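Long-range contacts in 2-dehydropantoate 2-reductase (Geobacter metallireducens, PDB 3HN2), which probably catalyses the NADPH-dependent reduction of ketopantoate (2-dehydropantoate) to pantoate, a step in pantothenate biosynthesis: residues M70-V75 / Q98-Q103; S83-L88 / A113-A118; L179-W184 / T235-G240; L222-G227 / P290-L295. One frame throughout, in Å; residues are numbered along the deposited sequence.

Contacts 1 and 2 belong to the N-terminal Rossmann-type domain, contacts 3 and 4 to the helical C-terminal domain. Contact 1 pairs two central strands of the large sheet; contact 2, its centre about 11 Å away, joins the two helices that follow those strands, so their segments alternate along the chain. Contacts 3 and 4 also alternate, with centres about 15 Å apart, and touch where the Trp184 ring meets the backbone of helix 211-229 at Val224 and Gly227. Contacts 1 and 4 lie on opposite sides of the chain's centre, about 30 Å between centres. Arg183 NH2, within contact 3, probably hydrogen-bonds Gln103 O in the loop after strand 98-101, tying the two domains together.

Contact 1 (M70-V75 / Q98-Q103)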
loop_
_atom_site.group_PDB
_atom_site.type_symbol
_atom_site.label_atom_id
_atom_site.label_comp_id
_atom_site.label_asym_id
_atom_site.label_seq_id
_atom_site.Cartn_x
_atom_site.Cartn_y
_atom_site.Cartn_z
ATOM N N MET A 70 8.927 36.532 -3.903
ATOM C CA MET A 70 8.616 35.357 -4.718
ATOM C C MET A 70 7.130 35.339 -5.097
ATOM O O MET A 70 6.353 36.168 -4.621
ATOM C CB MET A 70 8.972 34.079 -3.948
ATOM C CG MET A 70 10.451 33.905 -3.609
ATOM S SD MET A 70 11.391 32.985 -4.851
ATOM C CE MET A 70 12.082 34.316 -5.835
ATOM N N ASP A 71 6.739 34.405 -5.962
ATOM C CA ASP A 71 5.324 34.186 -6.274
ATOM C C ASP A 71 4.726 33.139 -5.340
ATOM O O ASP A 71 3.593 33.273 -4.874
ATOM C CB ASP A 71 5.145 33.737 -7.729
ATOM C CG ASP A 71 5.377 34.858 -8.725
ATOM O OD1 ASP A 71 4.954 36.007 -8.461
ATOM O OD2 ASP A 71 5.976 34.581 -9.786
ATOM N N LEU A 72 5.509 32.097 -5.077
ATOM C CA LEU A 72 5.095 30.987 -4.240
ATOM C C LEU A 72 6.237 30.564 -3.330
ATOM O O LEU A 72 7.378 30.436 -3.780
ATOM C CB LEU A 72 4.662 29.804 -5.115
ATOM C CG LEU A 72 4.336 28.463 -4.447
ATOM C CD1 LEU A 72 3.060 28.550 -3.626
ATOM C CD2 LEU A 72 4.218 27.374 -5.488
ATOM N N VAL A 73 5.939 30.361 -2.049
ATOM C CA VAL A 73 6.904 29.714 -1.167
ATOM C C VAL A 73 6.373 28.387 -0.615
ATOM O O VAL A 73 5.378 28.350 0.111
ATOM C CB VAL A 73 7.486 30.674 -0.071
ATOM C CG1 VAL A 73 6.433 31.606 0.479
ATOM C CG2 VAL A 73 8.174 29.889 1.052
ATOM N N LEU A 74 7.026 27.301 -1.020
ATOM C CA LEU A 74 6.774 25.967 -0.474
ATOM C C LEU A 74 7.477 25.819 0.854
ATOM O O LEU A 74 8.706 25.786 0.903
ATOM C CB LEU A 74 7.327 24.896 -1.404
ATOM C CG LEU A 74 6.399 23.935 -2.130
ATOM C CD1 LEU A 74 5.827 24.601 -3.361
ATOM C CD2 LEU A 74 7.202 22.704 -2.511
ATOM N N VAL A 75 6.701 25.738 1.930
ATOM C CA VAL A 75 7.250 25.455 3.245
ATOM C C VAL A 75 7.288 23.928 3.463
ATOM O O VAL A 75 6.252 23.257 3.445
ATOM C CB VAL A 75 6.451 26.161 4.355
ATOM C CG1 VAL A 75 7.145 26.006 5.692
ATOM C CG2 VAL A 75 6.282 27.647 4.033
ATOM N N GLN A 98 2.030 33.831 -2.428
ATOM C CA GLN A 98 1.214 32.855 -1.725
ATOM C C GLN A 98 2.062 31.752 -1.098
ATOM O O GLN A 98 3.088 31.348 -1.647
ATOM C CB GLN A 98 0.112 32.302 -2.628
ATOM C CG GLN A 98 0.488 32.157 -4.088
ATOM C CD GLN A 98 -0.723 32.166 -4.998
ATOM O OE1 GLN A 98 -1.769 31.603 -4.668
ATOM N NE2 GLN A 98 -0.589 32.810 -6.153
ATOM N N ILE A 99 1.631 31.289 0.071
ATOM C CA ILE A 99 2.437 30.401 0.896
ATOM C C ILE A 99 1.819 29.000 0.962
ATOM O O ILE A 99 0.672 28.829 1.381
ATOM C CB ILE A 99 2.645 31.001 2.310
ATOM C CG1 ILE A 99 3.151 32.448 2.202
ATOM C CG2 ILE A 99 3.621 30.161 3.110
ATOM C CD1 ILE A 99 2.922 33.308 3.425
ATOM N N LEU A 100 2.586 28.006 0.523
ATOM C CA LEU A 100 2.115 26.625 0.470
ATOM C C LEU A 100 2.797 25.784 1.536
ATOM O O LEU A 100 4.013 25.587 1.503
ATOM C CB LEU A 100 2.340 26.033 -0.928
ATOM C CG LEU A 100 2.061 24.560 -1.271
ATOM C CD1 LEU A 100 0.704 24.105 -0.794
ATOM C CD2 LEU A 100 2.150 24.376 -2.774
ATOM N N THR A 101 2.006 25.297 2.485
ATOM C CA THR A 101 2.532 24.460 3.554
ATOM C C THR A 101 2.302 22.953 3.272
ATOM O O THR A 101 1.192 22.526 2.930
ATOM C CB THR A 101 2.018 24.942 4.939
ATOM O OG1 THR A 101 2.909 24.513 5.969
ATOM C CG2 THR A 101 0.614 24.468 5.237
ATOM N N LEU A 102 3.373 22.171 3.375
ATOM C CA LEU A 102 3.321 20.728 3.095
ATOM C C LEU A 102 3.757 19.889 4.288
ATOM O O LEU A 102 3.879 18.666 4.195
ATOM C CB LEU A 102 4.202 20.381 1.895
ATOM C CG LEU A 102 3.704 20.629 0.474
ATOM C CD1 LEU A 102 4.846 20.428 -0.494
ATOM C CD2 LEU A 102 2.560 19.708 0.128
ATOM N N GLN A 103 3.986 20.562 5.409
ATOM C CA GLN A 103 4.461 19.926 6.630
ATOM C C GLN A 103 3.367 19.152 7.350
ATOM O O GLN A 103 2.200 19.210 6.975
ATOM C CB GLN A 103 5.105 20.968 7.545
ATOM C CG GLN A 103 4.971 22.392 7.013
ATOM C CD GLN A 103 5.336 23.456 8.023
ATOM O OE1 GLN A 103 4.521 24.311 8.349
ATOM N NE2 GLN A 103 6.565 23.411 8.522
#
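Leu74 and Leu100 lie side by side, Leu74 CD1 3.7 Å from Leu100 CD2, in the apolar centre between strands 72-75 and 98-101. Connected in the chain through helix 85-89, these parallel strands form a beta-alpha-beta unit of the Rossmann-type sheet, flanked by strands 5-8 and 121-129. On the same face Leu72, its CG anti to the backbone N (chi1 173°), crosses obliquely to put CD1 3.8 Å from Leu100 CB, while Leu74 CD2 meets Leu102 CD1. On the opposite face Ile99 splits its branches: CG1 packs on Val73 CG1 and CG2 on Val75 CG2, 3.8 Å away. Val75 turns its other methyl, CG1, to the amide of Gln103, with NE2 at 3.9 Å. An alanine in place of Val75 would lack both methyls and would probably leave Ile99 CG2 and the Gln103 amide less firmly packed. That amide is gripped from outside the strands, OE1 by Tyr85 OH and NE2 by Leu77 O. Five backbone hydrogen bonds alternate between the strands; the one from Val75 N to Leu100 O, 2.7 Å long, runs nearly along the C=O axis. At the outer end, near exposed Asp71, Gln98 N donates to Asp71 O over 3.0 Å, lying 33° out of the carbonyl plane.

Contact 2 (S83-L88 / A113-A118)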
loop_
_atom_site.group_PDB
_atom_site.type_symbol
_atom_site.label_atom_id
_atom_site.label_comp_id
_atom_site.label_asym_id
_atom_site.label_seq_id
_atom_site.Cartn_x
_atom_site.Cartn_y
_atom_site.Cartn_z
ATOM N N SER A 83 8.756 28.439 15.040
ATOM C CA SER A 83 9.041 29.737 15.665
ATOM C C SER A 83 9.883 30.609 14.739
ATOM O O SER A 83 9.871 31.836 14.844
ATOM C CB SER A 83 9.770 29.546 16.996
ATOM O OG SER A 83 10.886 28.684 16.844
ATOM N N ARG A 84 10.594 29.958 13.822
ATOM C CA ARG A 84 11.452 30.630 12.856
ATOM C C ARG A 84 10.708 31.053 11.590
ATOM O O ARG A 84 11.341 31.447 10.609
ATOM C CB ARG A 84 12.625 29.721 12.478
ATOM C CG ARG A 84 13.666 29.535 13.561
ATOM C CD ARG A 84 14.698 28.520 13.120
ATOM N NE ARG A 84 16.043 28.901 13.541
ATOM C CZ ARG A 84 16.946 29.476 12.750
ATOM N NH1 ARG A 84 16.661 29.742 11.480
ATOM N NH2 ARG A 84 18.143 29.782 13.233
ATOM N N TYR A 85 9.375 30.966 11.615
ATOM C CA TYR A 85 8.526 31.351 10.480
ATOM C C TYR A 85 8.779 32.772 9.988
ATOM O O TYR A 85 8.941 32.996 8.787
ATOM C CB TYR A 85 7.045 31.229 10.841
ATOM C CG TYR A 85 6.374 29.912 10.514
ATOM C CD1 TYR A 85 5.166 29.568 11.120
ATOM C CD2 TYR A 85 6.929 29.016 9.600
ATOM C CE1 TYR A 85 4.531 28.373 10.833
ATOM C CE2 TYR A 85 6.299 27.812 9.308
ATOM C CZ TYR A 85 5.097 27.503 9.924
ATOM O OH TYR A 85 4.461 26.319 9.646
ATOM N N GLU A 86 8.818 33.715 10.928
ATOM C CA GLU A 86 8.935 35.143 10.628
ATOM C C GLU A 86 10.252 35.503 9.943
ATOM O O GLU A 86 10.237 36.140 8.891
ATOM C CB GLU A 86 8.709 35.982 11.896
ATOM C CG GLU A 86 8.707 37.499 11.691
ATOM C CD GLU A 86 9.955 38.168 12.249
ATOM O OE1 GLU A 86 10.745 38.716 11.452
ATOM O OE2 GLU A 86 10.148 38.141 13.486
ATOM N N GLU A 87 11.376 35.065 10.511
ATOM C CA GLU A 87 12.694 35.372 9.932
ATOM C C GLU A 87 12.922 34.748 8.549
ATOM O O GLU A 87 13.527 35.373 7.676
ATOM C CB GLU A 87 13.843 35.016 10.893
ATOM C CG GLU A 87 13.921 33.552 11.329
ATOM C CD GLU A 87 15.348 33.079 11.584
ATOM O OE1 GLU A 87 15.572 32.404 12.612
ATOM O OE2 GLU A 87 16.245 33.372 10.760
ATOM N N LEU A 88 12.403 33.536 8.351
ATOM C CA LEU A 88 12.667 32.764 7.137
ATOM C C LEU A 88 11.771 33.104 5.945
ATOM O O LEU A 88 12.180 32.926 4.801
ATOM C CB LEU A 88 12.584 31.260 7.427
ATOM C CG LEU A 88 13.639 30.611 8.326
ATOM C CD1 LEU A 88 13.180 29.227 8.723
ATOM C CD2 LEU A 88 15.001 30.549 7.648
ATOM N N ALA A 113 -1.085 31.995 8.633
ATOM C CA ALA A 113 -2.218 32.877 8.347
ATOM C C ALA A 113 -2.262 34.067 9.301
ATOM O O ALA A 113 -2.533 35.188 8.878
ATOM C CB ALA A 113 -3.522 32.108 8.397
ATOM N N THR A 114 -1.991 33.804 10.581
ATOM C CA THR A 114 -1.860 34.837 11.608
ATOM C C THR A 114 -0.646 35.718 11.314
ATOM O O THR A 114 -0.691 36.939 11.492
ATOM C CB THR A 114 -1.690 34.208 13.009
ATOM O OG1 THR A 114 -2.686 33.199 13.205
ATOM C CG2 THR A 114 -1.824 35.255 14.103
ATOM N N LEU A 115 0.425 35.085 10.844
ATOM C CA LEU A 115 1.692 35.759 10.643
ATOM C C LEU A 115 1.711 36.623 9.385
ATOM O O LEU A 115 2.283 37.713 9.399
ATOM C CB LEU A 115 2.829 34.739 10.614
ATOM C CG LEU A 115 4.028 35.106 11.489
ATOM C CD1 LEU A 115 4.685 33.856 12.035
ATOM C CD2 LEU A 115 5.035 35.978 10.748
ATOM N N PHE A 116 1.076 36.149 8.312
ATOM C CA PHE A 116 1.183 36.806 7.002
ATOM C C PHE A 116 -0.134 37.279 6.385
ATOM O O PHE A 116 -0.210 38.389 5.857
ATOM C CB PHE A 116 1.940 35.911 6.014
ATOM C CG PHE A 116 3.328 35.560 6.467
ATOM C CD1 PHE A 116 4.348 36.509 6.427
ATOM C CD2 PHE A 116 3.617 34.283 6.949
ATOM C CE1 PHE A 116 5.636 36.192 6.852
ATOM C CE2 PHE A 116 4.903 33.954 7.377
ATOM C CZ PHE A 116 5.912 34.914 7.332
ATOM N N GLY A 117 -1.159 36.435 6.449
ATOM C CA GLY A 117 -2.458 36.743 5.856
ATOM C C GLY A 117 -3.137 35.471 5.401
ATOM O O GLY A 117 -2.534 34.658 4.699
ATOM N N ALA A 118 -4.396 35.302 5.801
ATOM C CA ALA A 118 -5.141 34.065 5.560
ATOM C C ALA A 118 -5.466 33.801 4.086
ATOM O O ALA A 118 -5.620 32.652 3.684
ATOM C CB ALA A 118 -6.405 34.032 6.408
#
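Leu115 spreads its two methyls over the start of helix 85-89: CD1 lies 3.7 Å from Tyr85 CB, and CD2 lies 3.8 Å from Glu86 CB. The contact joins two successive crossover helices, 85-89 and 108-115, which pack on one face of the Rossmann-type sheet. Leu115 and Glu86 cross at about a right angle. Glu86 CG is anti to the backbone N (chi1 -176°) and the chain then bends at chi2, so its aliphatic base is covered while the exposed carboxylate leads away. Tyr85 starts toward Leu115, but its ring turns off along helix 108-115 and packs on Asn108, Ala111 and Leu112, its hydroxyl reaching Gln103. Phe116, the first residue past helix 108-115 to leave helical backbone angles, completes the contact. With CG anti to the carbonyl carbon (chi1 -59°), the ring swings back toward helix 85-89 and presents its edge to the Tyr85 carbonyl, CZ lying 3.9 Å from Tyr85 O. One face of the same ring is overlaid near its rim by Leu115 CD2, and on the sheet side Phe116 CD2 comes 3.7 Å from Ile99 CD1. Adjacent helices are thus held by van der Waals contact. On the far side of helix 85-89, Arg84 occupies the N-cap position, and Glu87 OE1 sits over one face of its guanidinium, 3.1 Å from Arg84 NH1, held by charge alone.

Contact 3 (L179-W184 / T235-G240); sequences LKRARW and TFIADG
The first turn and a half of helix 179-200 faces an extended loop, the backbones coming closest at Arg181 and Ile237, whose CA atoms are 7.7 Å apart. The contact pins the loop between helices 211-229 and 241-249 to the start of helix 179-200, in a helical C-terminal domain of the 6-phosphogluconate dehydrogenase type. Arg181 carries it. CG is anti to the backbone N (chi1 179°) and the chain stays extended until it bends at chi3, setting NH1 against two successive carbonyls. Thr235 O lies in the guanidinium plane, 3.1 Å from Arg181 NH1, and the bond is fairly straight at 160°, although NH1 stands well above the carbonyl plane. The bond from Arg181 NH1 to Phe236 O, 3.0 Å, is weak. Ile237 CG1 lies over one face of the guanidinium, toward its rim, and Thr235 CG2 touches Arg181 CD at 3.8 Å. The strongest polar partner of the arginine is Glu185 of the same helix, in a salt bridge with NE that would probably hold the plane of the group. Ile237 CD1 reaches on to Trp184 CB. Beyond it, the indole packs on Ala228 of helix 211-229 and on Pro278 and Tyr281 of helix 271-284, while Asn229 holds the Ile237 carbonyl.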
loop_
_atom_site.group_PDB
_atom_site.type_symbol
_atom_site.label_atom_id
_atom_site.label_comp_id
_atom_site.label_asym_id
_atom_site.label_seq_id
_atom_site.Cartn_x
_atom_site.Cartn_y
_atom_site.Cartn_z
ATOM N N LEU A 179 -10.030 21.254 3.153
ATOM C CA LEU A 179 -8.632 21.108 3.554
ATOM C C LEU A 179 -8.529 20.575 4.982
ATOM O O LEU A 179 -7.744 19.660 5.266
ATOM C CB LEU A 179 -7.925 22.464 3.455
ATOM C CG LEU A 179 -6.541 22.629 4.091
ATOM C CD1 LEU A 179 -5.521 21.768 3.371
ATOM C CD2 LEU A 179 -6.117 24.093 4.075
ATOM N N LYS A 180 -9.343 21.159 5.860
ATOM C CA LYS A 180 -9.390 20.807 7.267
ATOM C C LYS A 180 -9.628 19.305 7.455
ATOM O O LYS A 180 -8.936 18.670 8.248
ATOM C CB LYS A 180 -10.478 21.625 7.964
ATOM C CG LYS A 180 -10.260 21.863 9.452
ATOM C CD LYS A 180 -11.542 22.385 10.098
ATOM C CE LYS A 180 -11.286 23.024 11.452
ATOM N NZ LYS A 180 -10.861 24.446 11.322
ATOM N N ARG A 181 -10.585 18.751 6.707
ATOM C CA ARG A 181 -10.907 17.324 6.774
ATOM C C ARG A 181 -9.724 16.465 6.343
ATOM O O ARG A 181 -9.355 15.548 7.046
ATOM C CB ARG A 181 -12.148 16.989 5.939
ATOM C CG ARG A 181 -12.520 15.502 5.955
ATOM C CD ARG A 181 -13.656 15.197 4.999
ATOM N NE ARG A 181 -13.507 13.858 4.445
ATOM C CZ ARG A 181 -14.334 12.843 4.670
ATOM N NH1 ARG A 181 -15.415 13.007 5.420
ATOM N NH2 ARG A 181 -14.086 11.663 4.124
ATOM N N ALA A 182 -9.119 16.819 5.214
ATOM C CA ALA A 182 -7.979 16.108 4.639
ATOM C C ALA A 182 -6.752 16.016 5.558
ATOM O O ALA A 182 -6.046 15.001 5.546
ATOM C CB ALA A 182 -7.603 16.742 3.311
ATOM N N ARG A 183 -6.501 17.078 6.332
ATOM C CA ARG A 183 -5.456 17.099 7.364
ATOM C C ARG A 183 -5.760 16.047 8.427
ATOM O O ARG A 183 -4.891 15.251 8.801
ATOM C CB ARG A 183 -5.366 18.488 8.022
ATOM C CG ARG A 183 -4.739 19.584 7.151
ATOM C CD ARG A 183 -3.260 19.798 7.471
ATOM N NE ARG A 183 -2.506 20.117 6.262
ATOM C CZ ARG A 183 -1.184 20.021 6.143
ATOM N NH1 ARG A 183 -0.603 20.335 4.992
ATOM N NH2 ARG A 183 -0.441 19.613 7.163
ATOM N N TRP A 184 -7.011 16.042 8.890
ATOM C CA TRP A 184 -7.488 15.070 9.863
ATOM C C TRP A 184 -7.514 13.650 9.303
ATOM O O TRP A 184 -7.308 12.686 10.041
ATOM C CB TRP A 184 -8.880 15.459 10.353
ATOM C CG TRP A 184 -8.865 16.458 11.462
ATOM C CD1 TRP A 184 -9.107 17.801 11.361
ATOM C CD2 TRP A 184 -8.593 16.202 12.846
ATOM N NE1 TRP A 184 -9.006 18.393 12.597
ATOM C CE2 TRP A 184 -8.686 17.438 13.526
ATOM C CE3 TRP A 184 -8.267 15.052 13.576
ATOM C CZ2 TRP A 184 -8.475 17.555 14.904
ATOM C CZ3 TRP A 184 -8.060 15.168 14.951
ATOM C CH2 TRP A 184 -8.166 16.412 15.598
ATOM N N THR A 235 -18.069 17.739 5.853
ATOM C CA THR A 235 -18.549 16.368 5.691
ATOM C C THR A 235 -17.876 15.415 6.695
ATOM O O THR A 235 -16.652 15.426 6.856
ATOM C CB THR A 235 -18.429 15.873 4.214
ATOM O OG1 THR A 235 -18.650 14.461 4.153
ATOM C CG2 THR A 235 -17.060 16.200 3.615
ATOM N N PHE A 236 -18.695 14.609 7.369
ATOM C CA PHE A 236 -18.245 13.724 8.450
ATOM C C PHE A 236 -17.357 12.584 7.974
ATOM O O PHE A 236 -17.685 11.900 7.003
ATOM C CB PHE A 236 -19.449 13.144 9.201
ATOM C CG PHE A 236 -19.875 13.957 10.390
ATOM C CD1 PHE A 236 -19.828 13.410 11.668
ATOM C CD2 PHE A 236 -20.322 15.268 10.239
ATOM C CE1 PHE A 236 -20.220 14.155 12.778
ATOM C CE2 PHE A 236 -20.713 16.021 11.344
ATOM C CZ PHE A 236 -20.661 15.463 12.615
ATOM N N ILE A 237 -16.226 12.400 8.649
ATOM C CA ILE A 237 -15.376 11.229 8.423
ATOM C C ILE A 237 -16.039 10.051 9.104
ATOM O O ILE A 237 -16.264 10.062 10.319
ATOM C CB ILE A 237 -13.939 11.412 8.972
ATOM C CG1 ILE A 237 -13.310 12.701 8.423
ATOM C CG2 ILE A 237 -13.078 10.198 8.634
ATOM C CD1 ILE A 237 -12.004 13.084 9.076
ATOM N N ALA A 238 -16.393 9.057 8.303
ATOM C CA ALA A 238 -16.993 7.837 8.818
ATOM C C ALA A 238 -15.882 6.961 9.333
ATOM O O ALA A 238 -14.762 7.042 8.834
ATOM C CB ALA A 238 -17.744 7.124 7.708
ATOM N N ASP A 239 -16.175 6.140 10.342
ATOM C CA ASP A 239 -15.320 4.976 10.610
ATOM C C ASP A 239 -15.642 3.919 9.570
ATOM O O ASP A 239 -16.724 3.933 8.972
ATOM C CB ASP A 239 -15.419 4.434 12.045
ATOM C CG ASP A 239 -16.796 4.589 12.660
ATOM O OD1 ASP A 239 -16.872 5.039 13.826
ATOM O OD2 ASP A 239 -17.798 4.253 11.996
ATOM N N GLY A 240 -14.701 3.008 9.354
ATOM C CA GLY A 240 -14.661 2.248 8.115
ATOM C C GLY A 240 -13.510 2.824 7.314
ATOM O O GLY A 240 -12.841 2.091 6.583
#

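Contact 4 (L222-G227 / P290-L295)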
loop_
_atom_site.group_PDB
_atom_site.type_symbol
_atom_site.label_atom_id
_atom_site.label_comp_id
_atom_site.label_asym_id
_atom_site.label_seq_id
_atom_site.Cartn_x
_atom_site.Cartn_y
_atom_site.Cartn_z
ATOM N N LEU A 222 -10.037 5.388 15.805
ATOM C CA LEU A 222 -11.387 5.842 16.166
ATOM C C LEU A 222 -11.434 7.144 16.992
ATOM O O LEU A 222 -12.405 7.893 16.903
ATOM C CB LEU A 222 -12.148 4.744 16.898
ATOM C CG LEU A 222 -12.654 3.590 16.030
ATOM C CD1 LEU A 222 -12.837 2.291 16.837
ATOM C CD2 LEU A 222 -13.930 3.982 15.332
ATOM N N GLU A 223 -10.394 7.390 17.786
ATOM C CA GLU A 223 -10.304 8.574 18.628
ATOM C C GLU A 223 -10.021 9.808 17.792
ATOM O O GLU A 223 -10.665 10.837 17.970
ATOM C CB GLU A 223 -9.215 8.403 19.688
ATOM C CG GLU A 223 -9.568 7.430 20.801
ATOM C CD GLU A 223 -8.505 7.356 21.885
ATOM O OE1 GLU A 223 -7.594 8.218 21.918
ATOM O OE2 GLU A 223 -8.588 6.425 22.713
ATOM N N VAL A 224 -9.060 9.677 16.876
ATOM C CA VAL A 224 -8.691 10.716 15.915
ATOM C C VAL A 224 -9.885 11.124 15.051
ATOM O O VAL A 224 -10.098 12.316 14.803
ATOM C CB VAL A 224 -7.510 10.254 15.022
ATOM C CG1 VAL A 224 -7.103 11.330 14.033
ATOM C CG2 VAL A 224 -6.312 9.865 15.878
ATOM N N ILE A 225 -10.662 10.132 14.620
ATOM C CA ILE A 225 -11.907 10.353 13.880
ATOM C C ILE A 225 -12.944 11.114 14.726
ATOM O O ILE A 225 -13.572 12.066 14.237
ATOM C CB ILE A 225 -12.481 9.018 13.335
ATOM C CG1 ILE A 225 -11.631 8.512 12.167
ATOM C CG2 ILE A 225 -13.921 9.176 12.868
ATOM C CD1 ILE A 225 -11.877 7.043 11.807
ATOM N N ALA A 226 -13.091 10.717 15.991
ATOM C CA ALA A 226 -14.012 11.379 16.920
ATOM C C ALA A 226 -13.606 12.832 17.195
ATOM O O ALA A 226 -14.460 13.719 17.322
ATOM C CB ALA A 226 -14.105 10.609 18.205
ATOM N N GLY A 227 -12.299 13.064 17.265
ATOM C CA GLY A 227 -11.751 14.403 17.416
ATOM C C GLY A 227 -11.860 15.202 16.136
ATOM O O GLY A 227 -11.867 16.432 16.169
ATOM N N PRO A 290 -7.963 9.105 25.271
ATOM C CA PRO A 290 -6.977 8.568 26.219
ATOM C C PRO A 290 -5.754 7.945 25.559
ATOM O O PRO A 290 -4.648 8.034 26.100
ATOM C CB PRO A 290 -7.761 7.489 26.981
ATOM C CG PRO A 290 -9.202 7.731 26.656
ATOM C CD PRO A 290 -9.208 8.318 25.289
ATOM N N ARG A 291 -5.950 7.329 24.397
ATOM C CA ARG A 291 -4.872 6.600 23.732
ATOM C C ARG A 291 -3.879 7.544 23.071
ATOM O O ARG A 291 -2.651 7.394 23.242
ATOM C CB ARG A 291 -5.427 5.565 22.744
ATOM C CG ARG A 291 -6.038 4.346 23.432
ATOM C CD ARG A 291 -6.611 3.322 22.437
ATOM N NE ARG A 291 -7.709 2.558 23.036
ATOM C CZ ARG A 291 -8.983 2.952 23.073
ATOM N NH1 ARG A 291 -9.356 4.114 22.545
ATOM N NH2 ARG A 291 -9.895 2.186 23.649
ATOM N N VAL A 292 -4.408 8.546 22.356
ATOM C CA VAL A 292 -3.560 9.590 21.757
ATOM C C VAL A 292 -2.748 10.254 22.865
ATOM O O VAL A 292 -1.546 10.500 22.699
ATOM C CB VAL A 292 -4.353 10.602 20.876
ATOM C CG1 VAL A 292 -3.398 11.453 20.052
ATOM C CG2 VAL A 292 -5.333 9.872 19.924
ATOM N N GLU A 293 -3.351 10.390 24.039
ATOM C CA GLU A 293 -2.709 11.091 25.147
ATOM C C GLU A 293 -1.578 10.308 25.720
ATOM O O GLU A 293 -0.471 10.825 25.853
ATOM C CB GLU A 293 -3.700 11.439 26.257
ATOM C CG GLU A 293 -4.022 12.926 26.315
ATOM C CD GLU A 293 -4.546 13.364 27.668
ATOM O OE1 GLU A 293 -3.823 13.198 28.672
ATOM O OE2 GLU A 293 -5.680 13.885 27.722
ATOM N N MET A 294 -1.869 9.054 26.048
ATOM C CA MET A 294 -0.878 8.117 26.520
ATOM C C MET A 294 0.277 8.044 25.527
ATOM O O MET A 294 1.435 8.180 25.926
ATOM C CB MET A 294 -1.526 6.751 26.708
ATOM C CG MET A 294 -0.653 5.746 27.394
ATOM S SD MET A 294 -1.606 4.320 27.884
ATOM C CE MET A 294 -0.252 3.173 28.091
ATOM N N LEU A 295 -0.049 7.890 24.239
ATOM C CA LEU A 295 0.961 7.863 23.175
ATOM C C LEU A 295 1.846 9.114 23.135
ATOM O O LEU A 295 3.073 9.004 23.231
ATOM C CB LEU A 295 0.300 7.625 21.818
ATOM C CG LEU A 295 1.169 7.141 20.647
ATOM C CD1 LEU A 295 2.271 6.192 21.092
ATOM C CD2 LEU A 295 0.279 6.466 19.618
#
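Buried Glu223 makes the tight part of this contact, sending an extended chain from helix 211-229 to the first turn of helix 290-302. The two short helical segments run at 111° to each other, 9.7 Å between axes. OE1 uses its syn lone pair to accept Val292 N at 3.2 Å in a nearly straight bond (168°), and Arg291 N adds weak bonds to both carboxylate oxygens. Amides at a helix start would probably favour the charged form of the acid. OE2 also forms a salt bridge through its anti lone pair, with Arg291 NH1 modelled very close at 2.4 Å, the two flat groups 47° apart; Pro290 CD flanks the same oxygen. Replacing Glu223 with an alanine would remove every one of these bonds and would probably loosen the start of helix 290-302. Pro290 and Arg291 mark the solvent side. Inward, the packing is looser: the side chains of Val224 and Val292 cross at about a right angle, with Val224 CG2 and Val292 CG2 4.2 Å apart. There the contact joins the core of the helical domain, Val292 resting on Phe275 and Leu279 of helix 271-284, and Val224 on Trp184 and Val188 of helix 179-200.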